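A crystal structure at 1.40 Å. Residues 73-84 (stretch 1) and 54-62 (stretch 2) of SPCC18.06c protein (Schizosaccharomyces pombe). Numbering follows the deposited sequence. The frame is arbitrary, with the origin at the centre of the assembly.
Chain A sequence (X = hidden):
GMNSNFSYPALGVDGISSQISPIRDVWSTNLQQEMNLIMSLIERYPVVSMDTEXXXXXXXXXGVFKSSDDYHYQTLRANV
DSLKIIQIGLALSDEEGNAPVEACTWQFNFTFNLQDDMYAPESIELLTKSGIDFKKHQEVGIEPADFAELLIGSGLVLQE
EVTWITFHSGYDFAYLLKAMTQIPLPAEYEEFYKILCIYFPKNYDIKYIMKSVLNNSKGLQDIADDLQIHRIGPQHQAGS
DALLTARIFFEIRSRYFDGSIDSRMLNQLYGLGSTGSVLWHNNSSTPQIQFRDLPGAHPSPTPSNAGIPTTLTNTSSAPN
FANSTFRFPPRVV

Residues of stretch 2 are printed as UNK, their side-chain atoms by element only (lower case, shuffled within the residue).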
# COMPACT_ATOMS: atom_id res chain seq x y z
N TYR A 73 -4.11 0.84 -16.99
CA TYR A 73 -2.88 1.55 -16.67
C TYR A 73 -3.01 3.03 -17.00
O TYR A 73 -2.61 3.92 -16.20
CB TYR A 73 -1.63 0.97 -17.35
CG TYR A 73 -0.43 1.81 -16.94
CD1 TYR A 73 0.03 1.80 -15.62
CD2 TYR A 73 0.24 2.62 -17.85
CE1 TYR A 73 1.11 2.54 -15.17
CE2 TYR A 73 1.33 3.39 -17.42
CZ TYR A 73 1.77 3.36 -16.10
OH TYR A 73 2.84 4.12 -15.69
N GLN A 74 -3.55 3.40 -18.17
CA GLN A 74 -3.67 4.83 -18.49
C GLN A 74 -4.64 5.54 -17.56
O GLN A 74 -4.44 6.74 -17.31
CB GLN A 74 -4.10 4.98 -19.95
CG GLN A 74 -3.12 4.45 -21.00
CD GLN A 74 -1.70 4.95 -20.75
OE1 GLN A 74 -1.48 6.08 -20.33
NE2 GLN A 74 -0.69 4.13 -21.00
N THR A 75 -5.66 4.87 -17.03
CA THR A 75 -6.52 5.46 -16.01
C THR A 75 -5.75 5.75 -14.72
O THR A 75 -5.79 6.84 -14.14
CB THR A 75 -7.72 4.56 -15.65
OG1 THR A 75 -8.57 4.51 -16.81
CG2 THR A 75 -8.58 5.16 -14.57
N LEU A 76 -5.02 4.72 -14.28
CA LEU A 76 -4.20 4.85 -13.08
C LEU A 76 -3.22 6.03 -13.22
O LEU A 76 -3.08 6.88 -12.35
CB LEU A 76 -3.50 3.51 -12.88
CG LEU A 76 -2.49 3.21 -11.80
CD1 LEU A 76 -2.40 1.69 -11.64
CD2 LEU A 76 -1.12 3.80 -12.07
N ARG A 77 -2.48 6.05 -14.33
CA ARG A 77 -1.44 7.05 -14.54
C ARG A 77 -2.02 8.45 -14.47
O ARG A 77 -1.50 9.37 -13.85
CB ARG A 77 -0.82 6.75 -15.91
CG ARG A 77 0.28 7.67 -16.40
CD ARG A 77 0.53 7.38 -17.90
NE ARG A 77 1.23 8.52 -18.46
CZ ARG A 77 1.15 9.00 -19.68
NH1 ARG A 77 0.33 8.42 -20.57
NH2 ARG A 77 1.89 10.05 -19.98
N ALA A 78 -3.15 8.67 -15.14
CA ALA A 78 -3.78 9.99 -15.18
C ALA A 78 -4.14 10.41 -13.77
O ALA A 78 -3.96 11.57 -13.39
CB ALA A 78 -5.02 9.96 -16.08
N ASN A 79 -4.71 9.51 -12.98
CA ASN A 79 -5.20 9.93 -11.66
C ASN A 79 -4.09 9.97 -10.61
O ASN A 79 -4.04 10.93 -9.83
CB ASN A 79 -6.35 8.99 -11.20
CG ASN A 79 -7.61 9.31 -12.02
OD1 ASN A 79 -8.35 10.21 -11.64
ND2 ASN A 79 -7.86 8.62 -13.12
N VAL A 80 -3.21 8.96 -10.61
CA VAL A 80 -2.15 8.96 -9.60
C VAL A 80 -1.25 10.15 -9.82
O VAL A 80 -0.81 10.79 -8.84
CB VAL A 80 -1.35 7.65 -9.61
CG1 VAL A 80 -0.17 7.75 -8.67
CG2 VAL A 80 -2.22 6.45 -9.21
N ASP A 81 -0.95 10.48 -11.08
CA ASP A 81 -0.07 11.64 -11.29
C ASP A 81 -0.69 12.93 -10.72
O ASP A 81 0.08 13.79 -10.30
CB ASP A 81 0.17 11.91 -12.76
CG ASP A 81 1.27 11.10 -13.41
OD1 ASP A 81 2.05 10.39 -12.74
OD2 ASP A 81 1.34 11.19 -14.66
N SER A 82 -2.03 13.03 -10.75
CA SER A 82 -2.71 14.28 -10.48
C SER A 82 -3.24 14.49 -9.07
O SER A 82 -3.46 15.63 -8.66
CB SER A 82 -3.91 14.40 -11.46
OG SER A 82 -3.32 14.82 -12.70
N LEU A 83 -3.43 13.40 -8.36
CA LEU A 83 -4.11 13.43 -7.08
C LEU A 83 -3.12 13.05 -5.99
O LEU A 83 -2.39 12.06 -6.13
CB LEU A 83 -5.29 12.46 -7.03
CG LEU A 83 -6.42 12.72 -8.06
CD1 LEU A 83 -7.56 11.70 -7.84
CD2 LEU A 83 -6.92 14.14 -7.95
N LYS A 84 -3.12 13.85 -4.95
CA LYS A 84 -2.12 13.62 -3.89
C LYS A 84 -2.47 12.47 -2.96
O LYS A 84 -3.61 12.27 -2.54
CB LYS A 84 -1.98 14.89 -3.06
CG LYS A 84 -1.35 16.04 -3.86
CD LYS A 84 -1.36 17.30 -2.96
CE LYS A 84 -0.63 18.39 -3.76
NZ LYS A 84 -0.53 19.60 -2.92
N UNK A 54 -6.03 7.54 -0.94
CA UNK A 54 -5.85 8.63 -1.89
C UNK A 54 -7.25 9.07 -2.31
O UNK A 54 -8.24 8.38 -1.98
c UNK A 54 -5.53 6.89 -3.73
c UNK A 54 -6.49 6.94 -4.73
c UNK A 54 -6.95 5.79 -5.33
c UNK A 54 -6.45 4.58 -4.92
c UNK A 54 -5.01 5.65 -3.34
c UNK A 54 -5.01 8.16 -3.08
c UNK A 54 -5.49 4.49 -3.92
N UNK A 55 -7.38 10.21 -2.95
CA UNK A 55 -8.74 10.79 -3.14
C UNK A 55 -9.51 10.26 -4.33
O UNK A 55 -10.22 11.00 -5.03
c UNK A 55 -7.04 12.46 -3.61
c UNK A 55 -8.45 12.29 -3.26
c UNK A 55 -6.32 11.15 -3.40
N UNK A 56 -9.40 8.95 -4.55
CA UNK A 56 -10.26 8.31 -5.53
C UNK A 56 -9.79 8.49 -6.97
O UNK A 56 -8.60 8.72 -7.19
N UNK A 57 -10.70 8.31 -7.89
CA UNK A 57 -10.53 8.52 -9.32
C UNK A 57 -11.44 9.68 -9.75
O UNK A 57 -12.67 9.63 -9.46
c UNK A 57 -10.95 7.41 -11.60
c UNK A 57 -9.89 6.17 -9.67
c UNK A 57 -10.91 7.24 -10.08
N UNK A 58 -10.90 10.67 -10.43
CA UNK A 58 -11.75 11.80 -10.82
C UNK A 58 -12.02 11.75 -12.32
O UNK A 58 -12.97 12.33 -12.82
c UNK A 58 -11.16 13.17 -10.48
c UNK A 58 -10.97 13.26 -8.97
c UNK A 58 -9.86 13.44 -11.23
N UNK A 59 -11.18 11.04 -13.07
CA UNK A 59 -11.49 10.96 -14.48
C UNK A 59 -11.01 9.68 -15.16
O UNK A 59 -10.12 8.98 -14.70
c UNK A 59 -10.87 12.16 -15.20
N UNK A 60 -11.66 9.45 -16.31
CA UNK A 60 -11.29 8.38 -17.20
C UNK A 60 -10.70 8.97 -18.47
O UNK A 60 -11.32 9.89 -19.03
c UNK A 60 -12.62 3.58 -14.75
c UNK A 60 -12.41 5.44 -16.30
n UNK A 60 -11.42 3.15 -15.13
c UNK A 60 -13.10 6.79 -16.34
c UNK A 60 -12.56 7.57 -17.54
n UNK A 60 -13.28 2.90 -13.82
n UNK A 60 -13.14 4.67 -15.28
N UNK A 61 -9.54 8.53 -18.93
CA UNK A 61 -8.96 9.06 -20.16
C UNK A 61 -9.77 8.66 -21.38
O UNK A 61 -10.45 7.63 -21.45
c UNK A 61 -8.70 7.50 -18.30
c UNK A 61 -7.59 8.40 -20.22
c UNK A 61 -7.73 7.17 -19.39
N UNK A 62 -9.66 9.56 -22.36
CA UNK A 62 -10.47 9.23 -23.53
C UNK A 62 -9.59 8.62 -24.63
O UNK A 62 -8.36 8.70 -24.49
c UNK A 62 -12.98 9.67 -22.44
c UNK A 62 -12.47 10.84 -23.27
c UNK A 62 -12.23 12.08 -22.42
c UNK A 62 -11.20 10.46 -24.04

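Position 54 carries seven carbons, one followed by a closed six-membered ring; its CA lies 4.3 Å from Lys-84 O, a light touch. This is phenylalanine, and the CA-to-CB bond of Phe-54 points toward stretch 1.

At position 55 three carbons close a ring onto the backbone nitrogen, one ring carbon lying against Leu-83 CB and another against Lys-84 O, so the residue is proline. Pro-55 CG packs 3.8 Å from Leu-83 CB, and Pro-55 CD comes within 3.1 Å of Lys-84 O. A proline nitrogen has no hydrogen to offer, and that buried carbonyl has no partner anywhere in the model.

Position 56 has no side-chain atoms, and its backbone O lies 3.2 Å from Leu-83 CD1: glycine. Its phi of 80° favours that choice by itself; a CB would point away from stretch 1 and meet nothing there.

Position 57 has three carbons, branched directly at CB, with one branch carbon 3.7 Å from Asn-79 ND2; this is valine. The CB of Val-57 projects sideways.

Position 58 repeats the pattern of three carbons forked at CB, one of them near the end of Leu-83, and is again valine. Val-58 CG1 lies 3.9 Å from Leu-83 CD1, a small apolar contact, while Val-58 N donates to Asn-79 OD1 at 2.9 Å.

Position 59 shows a single carbon, which stays 4.8 Å from stretch 1 while the backbone N and O reach Asn-79, hence alanine. Ala-59 N donates to Asn-79 OD1 at 3.3 Å, and Ala-59 O accepts from Asn-79 ND2 at 2.8 Å.

Position 60 has three carbons, a nitrogen, then a carbon carrying two more nitrogens, one of these 3.5 Å from Thr-75 CG2: arginine. Its CB points away, but the end of Arg-60 returns.

Position 61 again closes three carbons onto its nitrogen, with a ring carbon near Thr-75 OG1, making it proline. Pro-61 CD lies 3.3 Å from Thr-75 OG1.

Position 62 has four carbons forked at the second and touches nothing on stretch 1; it is leucine, and poorly ordered.

The rule here is one helix asparagine reading an irregular backbone. Asn-79 OD1 gathers two amide protons, while Asn-79 ND2 serves Ala-59 O and also donates to Thr-75 O at 2.9 Å, one turn back in its own helix. That second bond ties the amide to the helix. All three hydrogen bonds across the contact use backbone groups of stretch 2, with apolar contacts of Pro-55 and Val-58 to Leu-83 beside them.

Stretch 2 (54-62) FPGVVARPL
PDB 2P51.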